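Local coordinates for protein endoribonuclease (Porcine reproductive and respiratory syndrome virus, PDB 5DA1) that is the dimerization-dependent nonstructural protein 11, a viral endoribonuclease and beta interferon antagonist that probably degrades 5'-polyuridines made during viral RNA replication, at residues 17-22 with 30-35; 123-126 with 131-134; 199-204 with 208-213. All blocks are in the same frame, centred on the assembly; numbering follows the deposited sequence.

In the fold
Along the chain the three contacts follow one another in series. Contact 1 lies in the N-terminal family region, where strand 17-18 meets the loop leading to strand 37-39; contacts 2 and 3 belong to the EndoU-type endoribonuclease region. The centre of contact 1 is about 43 Å from that of contact 2 and about 32 Å from that of contact 3, on the opposite side of the chain's centre from both. Contacts 2 and 3 have centres about 18 Å apart and nearest atoms about 7 Å apart. The helix ends of contact 2 and the hairpin of contact 3 thus occupy the region that carries the predicted active-site residues His129 and His144, whereas contact 1 belongs to the distant N-terminal part.

Contact 1. Residues 17-22 with 30-35; sequences FSPDLT and ELAPHW
The ring of Phe17 leans with its CD2/CE2 side over one face of the Trp35 indole, near the rim. The closest pair is CE2 of Phe17 and CE3 of Trp35, 3.8 Å apart, and CE2 is also 4.0 Å from Trp35 CD2, one of the two carbons shared by the indole rings. The planes make an angle of 56°, so this edge-to-face pair is well short of perpendicular; the Phe17 ring centre is 5.1 Å from that of the five-membered indole ring. In both residues CG stands anti to the carbonyl carbon (chi1 -71° in Phe17). Two broad aromatic side chains directed at each other suit this place, for they meet across backbones whose CA atoms, those of Phe17 and Trp35, are 7.4 Å apart.

Phe17 belongs to the short strand 17-18, and the loop 30-35 lies between strands 25-26 and 37-39 in the N-terminal region of the endoribonuclease. The backbone of Phe17 bonds to Val38, while its ring also touches Leu27 and Val37. Further along, the ring of Pro19 meets Ala32 through a single apolar approach, CG to CB at 4.3 Å; both are compact apolar groups, and Trp46 touches the two of them. Next to the proline, Ser18 points away from the loop and forms an ST motif, in which its OG accepts the backbone N-H of Leu21 at 2.6 Å. Asp20 OD2 is bonded to Thr39 OG1 and Thr40 N, which ties the turn to the end of strand 37-39.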
loop_
_atom_site.group_PDB
_atom_site.type_symbol
_atom_site.label_atom_id
_atom_site.label_comp_id
_atom_site.label_asym_id
_atom_site.label_seq_id
_atom_site.Cartn_x
_atom_site.Cartn_y
_atom_site.Cartn_z
ATOM N N PHE A 17 -10.193 -17.742 -17.001
ATOM C CA PHE A 17 -9.325 -18.725 -17.662
ATOM C C PHE A 17 -8.858 -18.279 -19.033
ATOM O O PHE A 17 -9.558 -17.536 -19.715
ATOM C CB PHE A 17 -10.054 -20.038 -17.818
ATOM C CG PHE A 17 -10.257 -20.763 -16.539
ATOM C CD1 PHE A 17 -9.192 -21.392 -15.904
ATOM C CD2 PHE A 17 -11.524 -20.849 -15.975
ATOM C CE1 PHE A 17 -9.383 -22.091 -14.711
ATOM C CE2 PHE A 17 -11.735 -21.555 -14.800
ATOM C CZ PHE A 17 -10.654 -22.173 -14.164
ATOM N N SER A 18 -7.680 -18.744 -19.432
ATOM C CA SER A 18 -7.158 -18.503 -20.753
ATOM C C SER A 18 -6.229 -19.634 -21.027
ATOM O O SER A 18 -5.454 -20.003 -20.148
ATOM C CB SER A 18 -6.337 -17.201 -20.808
ATOM O OG SER A 18 -5.516 -17.131 -21.988
ATOM N N PRO A 19 -6.253 -20.166 -22.254
ATOM C CA PRO A 19 -5.235 -21.154 -22.607
ATOM C C PRO A 19 -3.912 -20.503 -22.989
ATOM O O PRO A 19 -2.851 -21.127 -22.839
ATOM C CB PRO A 19 -5.830 -21.870 -23.815
ATOM C CG PRO A 19 -7.237 -21.360 -23.946
ATOM C CD PRO A 19 -7.269 -20.024 -23.301
ATOM N N ASP A 20 -3.973 -19.265 -23.469
ATOM C CA ASP A 20 -2.809 -18.671 -24.101
ATOM C C ASP A 20 -2.195 -17.537 -23.312
ATOM O O ASP A 20 -0.957 -17.457 -23.208
ATOM C CB ASP A 20 -3.082 -18.252 -25.558
ATOM C CG ASP A 20 -4.433 -17.570 -25.743
ATOM O OD1 ASP A 20 -5.353 -17.836 -24.940
ATOM O OD2 ASP A 20 -4.577 -16.772 -26.698
ATOM N N LEU A 21 -3.038 -16.682 -22.732
ATOM C CA LEU A 21 -2.555 -15.460 -22.053
ATOM C C LEU A 21 -1.958 -15.710 -20.646
ATOM O O LEU A 21 -2.681 -16.146 -19.759
ATOM C CB LEU A 21 -3.707 -14.439 -22.004
ATOM C CG LEU A 21 -4.165 -13.979 -23.383
ATOM C CD1 LEU A 21 -5.513 -13.339 -23.322
ATOM C CD2 LEU A 21 -3.149 -13.032 -23.946
ATOM N N THR A 22 -0.661 -15.437 -20.434
ATOM C CA THR A 22 -0.005 -15.737 -19.103
ATOM C C THR A 22 -0.639 -15.022 -17.916
ATOM O O THR A 22 -0.779 -15.612 -16.847
ATOM C CB THR A 22 1.548 -15.509 -19.030
ATOM O OG1 THR A 22 1.842 -14.112 -19.178
ATOM C CG2 THR A 22 2.296 -16.304 -20.090
ATOM N N GLU A 30 -8.426 -28.742 -23.875
ATOM C CA GLU A 30 -9.502 -29.726 -23.737
ATOM C C GLU A 30 -10.714 -29.211 -22.954
ATOM O O GLU A 30 -11.831 -29.701 -23.140
ATOM C CB GLU A 30 -8.960 -31.014 -23.095
ATOM C CG GLU A 30 -7.790 -30.767 -22.112
ATOM C CD GLU A 30 -7.105 -32.063 -21.607
ATOM O OE1 GLU A 30 -7.807 -33.109 -21.458
ATOM O OE2 GLU A 30 -5.861 -32.025 -21.358
ATOM N N LEU A 31 -10.501 -28.219 -22.085
ATOM C CA LEU A 31 -11.586 -27.679 -21.240
ATOM C C LEU A 31 -12.132 -26.344 -21.714
ATOM O O LEU A 31 -13.226 -25.927 -21.327
ATOM C CB LEU A 31 -11.134 -27.611 -19.787
ATOM C CG LEU A 31 -11.122 -29.026 -19.220
ATOM C CD1 LEU A 31 -10.212 -29.164 -18.022
ATOM C CD2 LEU A 31 -12.524 -29.379 -18.869
ATOM N N ALA A 32 -11.376 -25.705 -22.596
ATOM C CA ALA A 32 -11.722 -24.392 -23.117
ATOM C C ALA A 32 -13.102 -24.350 -23.757
ATOM O O ALA A 32 -13.757 -23.293 -23.747
ATOM C CB ALA A 32 -10.669 -23.910 -24.075
ATOM N N PRO A 33 -13.545 -25.492 -24.332
ATOM C CA PRO A 33 -14.919 -25.544 -24.808
ATOM C C PRO A 33 -15.959 -25.374 -23.701
ATOM O O PRO A 33 -17.134 -25.134 -23.993
ATOM C CB PRO A 33 -15.009 -26.933 -25.417
ATOM C CG PRO A 33 -13.610 -27.202 -25.911
ATOM C CD PRO A 33 -12.735 -26.606 -24.879
ATOM N N HIS A 34 -15.560 -25.442 -22.439
ATOM C CA HIS A 34 -16.592 -25.494 -21.393
ATOM C C HIS A 34 -16.603 -24.355 -20.336
ATOM O O HIS A 34 -17.472 -24.345 -19.445
ATOM C CB HIS A 34 -16.590 -26.890 -20.754
ATOM C CG HIS A 34 -16.559 -28.004 -21.762
ATOM N ND1 HIS A 34 -17.702 -28.512 -22.344
ATOM C CD2 HIS A 34 -15.520 -28.693 -22.303
ATOM C CE1 HIS A 34 -17.368 -29.471 -23.195
ATOM N NE2 HIS A 34 -16.053 -29.603 -23.185
ATOM N N TRP A 35 -15.667 -23.401 -20.462
ATOM C CA TRP A 35 -15.526 -22.258 -19.541
ATOM C C TRP A 35 -15.487 -20.952 -20.298
ATOM O O TRP A 35 -15.044 -20.928 -21.442
ATOM C CB TRP A 35 -14.231 -22.384 -18.762
ATOM C CG TRP A 35 -14.261 -23.498 -17.785
ATOM C CD1 TRP A 35 -13.808 -24.778 -17.977
ATOM C CD2 TRP A 35 -14.779 -23.450 -16.458
ATOM N NE1 TRP A 35 -13.997 -25.524 -16.833
ATOM C CE2 TRP A 35 -14.604 -24.739 -15.892
ATOM C CE3 TRP A 35 -15.347 -22.440 -15.680
ATOM C CZ2 TRP A 35 -14.988 -25.043 -14.596
ATOM C CZ3 TRP A 35 -15.735 -22.747 -14.382
ATOM C CH2 TRP A 35 -15.545 -24.040 -13.852
#

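Contact 2. Residues 123-126 with 131-134; sequences VAES and FIGD
Phe131 packs closely against the last turn of helix 118-126, with its CB 3.8 Å from Ala124 CA and 4.0 Å from Ala124 CB. Because Ala124 carries only a methyl group, the phenylalanine can settle almost onto the helix backbone. Its CG lies anti to the carbonyl carbon (chi1 -59°), and the ring is turned so that CD2 comes 3.7 Å from the carbonyl O of Val123, approaching obliquely; that oxygen also accepts a hydrogen bond from Ser126 OG. Ile132 joins this close part, its CG1 3.8 Å from Ala124 O. Val123 adds a lighter touch, CG1 to CE2 of Phe131 at 4.4 Å. Leu183 touches both Ala124 and Phe131, so apolar side chains suit this buried side.

The contact joins the end of helix 118-126 to the exit from the short helix 128-131 in the EndoU-type region, where the chain leaves helical geometry at Ile132 to enter strand 134-136. The side chain of Phe131 lies about 5 Å from that of His144, a predicted active-site residue, which places this packing beside the probable catalytic site.

The looser edge lies at Glu125, where Ile132 CD1 is 4.1 Å from Glu125 CA. The glutamate is exposed to solvent, as suits a charged residue at a helix surface; its CB points away from segment 131-134, though CG still brushes Ile132 CD1 at 4.4 Å.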
loop_
_atom_site.group_PDB
_atom_site.type_symbol
_atom_site.label_atom_id
_atom_site.label_comp_id
_atom_site.label_asym_id
_atom_site.label_seq_id
_atom_site.Cartn_x
_atom_site.Cartn_y
_atom_site.Cartn_z
ATOM N N VAL A 123 -5.864 19.299 -15.222
ATOM C CA VAL A 123 -7.091 18.847 -14.548
ATOM C C VAL A 123 -6.827 18.493 -13.088
ATOM O O VAL A 123 -7.617 18.802 -12.203
ATOM C CB VAL A 123 -7.727 17.607 -15.217
ATOM C CG1 VAL A 123 -9.107 17.332 -14.613
ATOM C CG2 VAL A 123 -7.820 17.769 -16.725
ATOM N N ALA A 124 -5.717 17.821 -12.832
ATOM C CA ALA A 124 -5.423 17.433 -11.489
ATOM C C ALA A 124 -5.263 18.706 -10.680
ATOM O O ALA A 124 -5.821 18.823 -9.585
ATOM C CB ALA A 124 -4.166 16.584 -11.449
ATOM N N GLU A 125 -4.522 19.665 -11.257
ATOM C CA GLU A 125 -4.195 20.943 -10.629
ATOM C C GLU A 125 -5.430 21.776 -10.393
ATOM O O GLU A 125 -5.496 22.517 -9.420
ATOM C CB GLU A 125 -3.210 21.725 -11.487
ATOM C CG GLU A 125 -1.779 21.222 -11.352
ATOM C CD GLU A 125 -0.743 22.144 -11.990
ATOM O OE1 GLU A 125 -1.152 23.148 -12.643
ATOM O OE2 GLU A 125 0.477 21.848 -11.822
ATOM N N SER A 126 -6.417 21.633 -11.266
ATOM C CA SER A 126 -7.625 22.406 -11.174
ATOM C C SER A 126 -8.510 21.989 -9.992
ATOM O O SER A 126 -9.214 22.816 -9.410
ATOM C CB SER A 126 -8.413 22.288 -12.480
ATOM O OG SER A 126 -9.230 21.127 -12.497
ATOM N N PHE A 131 -7.595 15.436 -6.474
ATOM C CA PHE A 131 -6.594 14.770 -7.267
ATOM C C PHE A 131 -5.156 14.889 -6.804
ATOM O O PHE A 131 -4.264 14.224 -7.357
ATOM C CB PHE A 131 -6.720 15.254 -8.708
ATOM C CG PHE A 131 -8.079 14.998 -9.314
ATOM C CD1 PHE A 131 -8.683 13.744 -9.209
ATOM C CD2 PHE A 131 -8.744 16.001 -10.011
ATOM C CE1 PHE A 131 -9.926 13.507 -9.772
ATOM C CE2 PHE A 131 -9.982 15.769 -10.584
ATOM C CZ PHE A 131 -10.576 14.523 -10.461
ATOM N N ILE A 132 -4.913 15.725 -5.807
ATOM C CA ILE A 132 -3.552 15.960 -5.379
ATOM C C ILE A 132 -3.447 15.676 -3.897
ATOM O O ILE A 132 -2.665 14.833 -3.481
ATOM C CB ILE A 132 -3.103 17.384 -5.696
ATOM C CG1 ILE A 132 -3.052 17.605 -7.211
ATOM C CG2 ILE A 132 -1.772 17.650 -5.075
ATOM C CD1 ILE A 132 -2.269 18.861 -7.677
ATOM N N GLY A 133 -4.251 16.370 -3.101
ATOM C CA GLY A 133 -4.282 16.130 -1.682
ATOM C C GLY A 133 -4.081 17.399 -0.903
ATOM O O GLY A 133 -3.552 18.390 -1.424
ATOM N N ASP A 134 -4.539 17.371 0.343
ATOM C CA ASP A 134 -4.230 18.415 1.309
ATOM C C ASP A 134 -4.596 17.978 2.719
ATOM O O ASP A 134 -5.360 17.016 2.914
ATOM C CB ASP A 134 -4.904 19.748 0.945
ATOM C CG ASP A 134 -6.346 19.848 1.434
ATOM O OD1 ASP A 134 -7.130 18.853 1.296
ATOM O OD2 ASP A 134 -6.691 20.956 1.938
#

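Contact 3. Residues 199-204 with 208-213; sequences WKVMLD and VRLMVW
Strands 197-203 and 206-213 form an antiparallel beta hairpin, the first two strands of a three-stranded sheet in the EndoU-type region that strand 217-221 completes. Two hydrogen-bonded pairs hold the segments together. Val201 N to Val208 O is 2.9 Å and Val208 N to Val201 O 2.8 Å, each N-H meeting its carbonyl almost head-on. Trp199 N to Leu210 O and Leu210 N to Trp199 O are both 3.0 Å, but with each donor tilted from the carbonyl plane, by 25° at Leu210 O.

Trp199, Val201, Val208 and Leu210 share one face of the sheet. There Val201 CG2 lies 4.0 Å from Leu210 CB, and the branched valines and leucine suit a buried side on which Phe220 touches Val208 and Leu210. With CG anti to its carbonyl carbon, Trp199 sends its indole toward Val212, two residues beyond Leu210 on the partner strand: Val212 CG2 meets the ring edge in plane, 3.7 Å from Trp199 CD1. Tyr189 packs edge-to-face with the same indole.

Between the two bonded pairs, Lys200 and Arg209 form a non-hydrogen-bonded pair on the other face, their chains running alongside each other in a common direction. Lys200 NZ is 4.5 Å from Arg209 NH2, so the two cationic ends probably avoid closer approach, and weak, long ion pairs to Glu207 and Glu223 respectively are likely to offset part of the repulsion.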
loop_
_atom_site.group_PDB
_atom_site.type_symbol
_atom_site.label_atom_id
_atom_site.label_comp_id
_atom_site.label_asym_id
_atom_site.label_seq_id
_atom_site.Cartn_x
_atom_site.Cartn_y
_atom_site.Cartn_z
ATOM N N TRP A 199 -22.756 9.756 -9.578
ATOM C CA TRP A 199 -22.810 9.168 -10.863
ATOM C C TRP A 199 -22.713 7.659 -10.799
ATOM O O TRP A 199 -22.141 7.087 -9.878
ATOM C CB TRP A 199 -21.680 9.732 -11.663
ATOM C CG TRP A 199 -21.776 11.221 -11.793
ATOM C CD1 TRP A 199 -21.053 12.167 -11.108
ATOM C CD2 TRP A 199 -22.638 11.933 -12.669
ATOM N NE1 TRP A 199 -21.402 13.424 -11.524
ATOM C CE2 TRP A 199 -22.377 13.312 -12.482
ATOM C CE3 TRP A 199 -23.594 11.541 -13.609
ATOM C CZ2 TRP A 199 -23.045 14.304 -13.193
ATOM C CZ3 TRP A 199 -24.260 12.521 -14.320
ATOM C CH2 TRP A 199 -23.981 13.897 -14.107
ATOM N N LYS A 200 -23.311 7.011 -11.778
ATOM C CA LYS A 200 -22.985 5.644 -12.053
ATOM C C LYS A 200 -22.040 5.675 -13.230
ATOM O O LYS A 200 -22.287 6.364 -14.210
ATOM C CB LYS A 200 -24.242 4.841 -12.328
ATOM C CG LYS A 200 -25.030 4.653 -11.050
ATOM C CD LYS A 200 -26.084 3.602 -11.218
ATOM C CE LYS A 200 -26.265 2.821 -9.909
ATOM N NZ LYS A 200 -27.056 1.552 -10.136
ATOM N N VAL A 201 -20.914 4.980 -13.089
ATOM C CA VAL A 201 -19.864 4.971 -14.099
ATOM C C VAL A 201 -19.381 3.544 -14.314
ATOM O O VAL A 201 -19.317 2.751 -13.385
ATOM C CB VAL A 201 -18.658 5.841 -13.700
ATOM C CG1 VAL A 201 -17.750 6.035 -14.868
ATOM C CG2 VAL A 201 -19.102 7.188 -13.196
ATOM N N MET A 202 -19.072 3.229 -15.563
ATOM C CA MET A 202 -18.463 1.977 -15.909
ATOM C C MET A 202 -16.976 2.230 -16.032
ATOM O O MET A 202 -16.549 3.049 -16.854
ATOM C CB MET A 202 -19.028 1.452 -17.224
ATOM C CG MET A 202 -20.448 0.930 -17.114
ATOM S SD MET A 202 -20.533 -0.723 -16.361
ATOM C CE MET A 202 -19.495 -1.640 -17.463
ATOM N N LEU A 203 -16.200 1.536 -15.192
ATOM C CA LEU A 203 -14.730 1.582 -15.244
ATOM C C LEU A 203 -14.186 0.149 -15.362
ATOM O O LEU A 203 -14.506 -0.701 -14.534
ATOM C CB LEU A 203 -14.169 2.311 -14.010
ATOM C CG LEU A 203 -12.672 2.174 -13.753
ATOM C CD1 LEU A 203 -11.875 3.161 -14.537
ATOM C CD2 LEU A 203 -12.359 2.275 -12.276
ATOM N N ASP A 204 -13.385 -0.104 -16.404
ATOM C CA ASP A 204 -12.853 -1.434 -16.694
ATOM C C ASP A 204 -13.978 -2.433 -16.739
ATOM O O ASP A 204 -13.831 -3.569 -16.299
ATOM C CB ASP A 204 -11.864 -1.877 -15.621
ATOM C CG ASP A 204 -10.607 -1.042 -15.592
ATOM O OD1 ASP A 204 -10.248 -0.423 -16.623
ATOM O OD2 ASP A 204 -9.966 -1.021 -14.518
ATOM N N VAL A 208 -19.390 1.206 -11.024
ATOM C CA VAL A 208 -18.815 1.837 -9.883
ATOM C C VAL A 208 -19.541 3.147 -9.665
ATOM O O VAL A 208 -20.050 3.719 -10.616
ATOM C CB VAL A 208 -17.309 2.001 -10.122
ATOM C CG1 VAL A 208 -16.761 3.201 -9.440
ATOM C CG2 VAL A 208 -16.611 0.776 -9.638
ATOM N N ARG A 209 -19.614 3.607 -8.426
ATOM C CA ARG A 209 -20.299 4.838 -8.131
ATOM C C ARG A 209 -19.275 5.942 -7.948
ATOM O O ARG A 209 -18.243 5.715 -7.355
ATOM C CB ARG A 209 -21.094 4.611 -6.865
ATOM C CG ARG A 209 -22.060 5.694 -6.509
ATOM C CD ARG A 209 -22.980 5.225 -5.371
ATOM N NE ARG A 209 -24.097 4.422 -5.874
ATOM C CZ ARG A 209 -24.345 3.162 -5.518
ATOM N NH1 ARG A 209 -23.561 2.568 -4.617
ATOM N NH2 ARG A 209 -25.401 2.516 -6.041
ATOM N N LEU A 210 -19.531 7.132 -8.461
ATOM C CA LEU A 210 -18.594 8.237 -8.281
ATOM C C LEU A 210 -19.249 9.425 -7.530
ATOM O O LEU A 210 -20.157 10.036 -8.062
ATOM C CB LEU A 210 -18.073 8.684 -9.652
ATOM C CG LEU A 210 -17.324 10.025 -9.781
ATOM C CD1 LEU A 210 -16.004 10.053 -8.999
ATOM C CD2 LEU A 210 -17.049 10.377 -11.223
ATOM N N MET A 211 -18.817 9.745 -6.306
ATOM C CA MET A 211 -19.339 10.938 -5.632
ATOM C C MET A 211 -18.588 12.181 -6.068
ATOM O O MET A 211 -17.369 12.190 -6.140
ATOM C CB MET A 211 -19.252 10.891 -4.107
ATOM C CG MET A 211 -19.530 9.618 -3.422
ATOM S SD MET A 211 -20.617 8.532 -4.285
ATOM C CE MET A 211 -19.769 6.977 -4.056
ATOM N N VAL A 212 -19.329 13.244 -6.333
ATOM C CA VAL A 212 -18.716 14.530 -6.611
ATOM C C VAL A 212 -19.291 15.610 -5.684
ATOM O O VAL A 212 -20.508 15.703 -5.506
ATOM C CB VAL A 212 -18.918 14.943 -8.064
ATOM C CG1 VAL A 212 -18.094 16.184 -8.362
ATOM C CG2 VAL A 212 -18.531 13.816 -8.999
ATOM N N TRP A 213 -18.416 16.405 -5.080
ATOM C CA TRP A 213 -18.835 17.567 -4.327
ATOM C C TRP A 213 -18.222 18.809 -4.979
ATOM O O TRP A 213 -17.079 19.185 -4.702
ATOM C CB TRP A 213 -18.406 17.458 -2.875
ATOM C CG TRP A 213 -18.831 16.195 -2.186
ATOM C CD1 TRP A 213 -18.280 14.954 -2.335
ATOM C CD2 TRP A 213 -19.862 16.057 -1.195
ATOM N NE1 TRP A 213 -18.912 14.050 -1.512
ATOM C CE2 TRP A 213 -19.885 14.702 -0.802
ATOM C CE3 TRP A 213 -20.776 16.947 -0.611
ATOM C CZ2 TRP A 213 -20.788 14.214 0.143
ATOM C CZ3 TRP A 213 -21.663 16.468 0.323
ATOM C CH2 TRP A 213 -21.668 15.114 0.693
#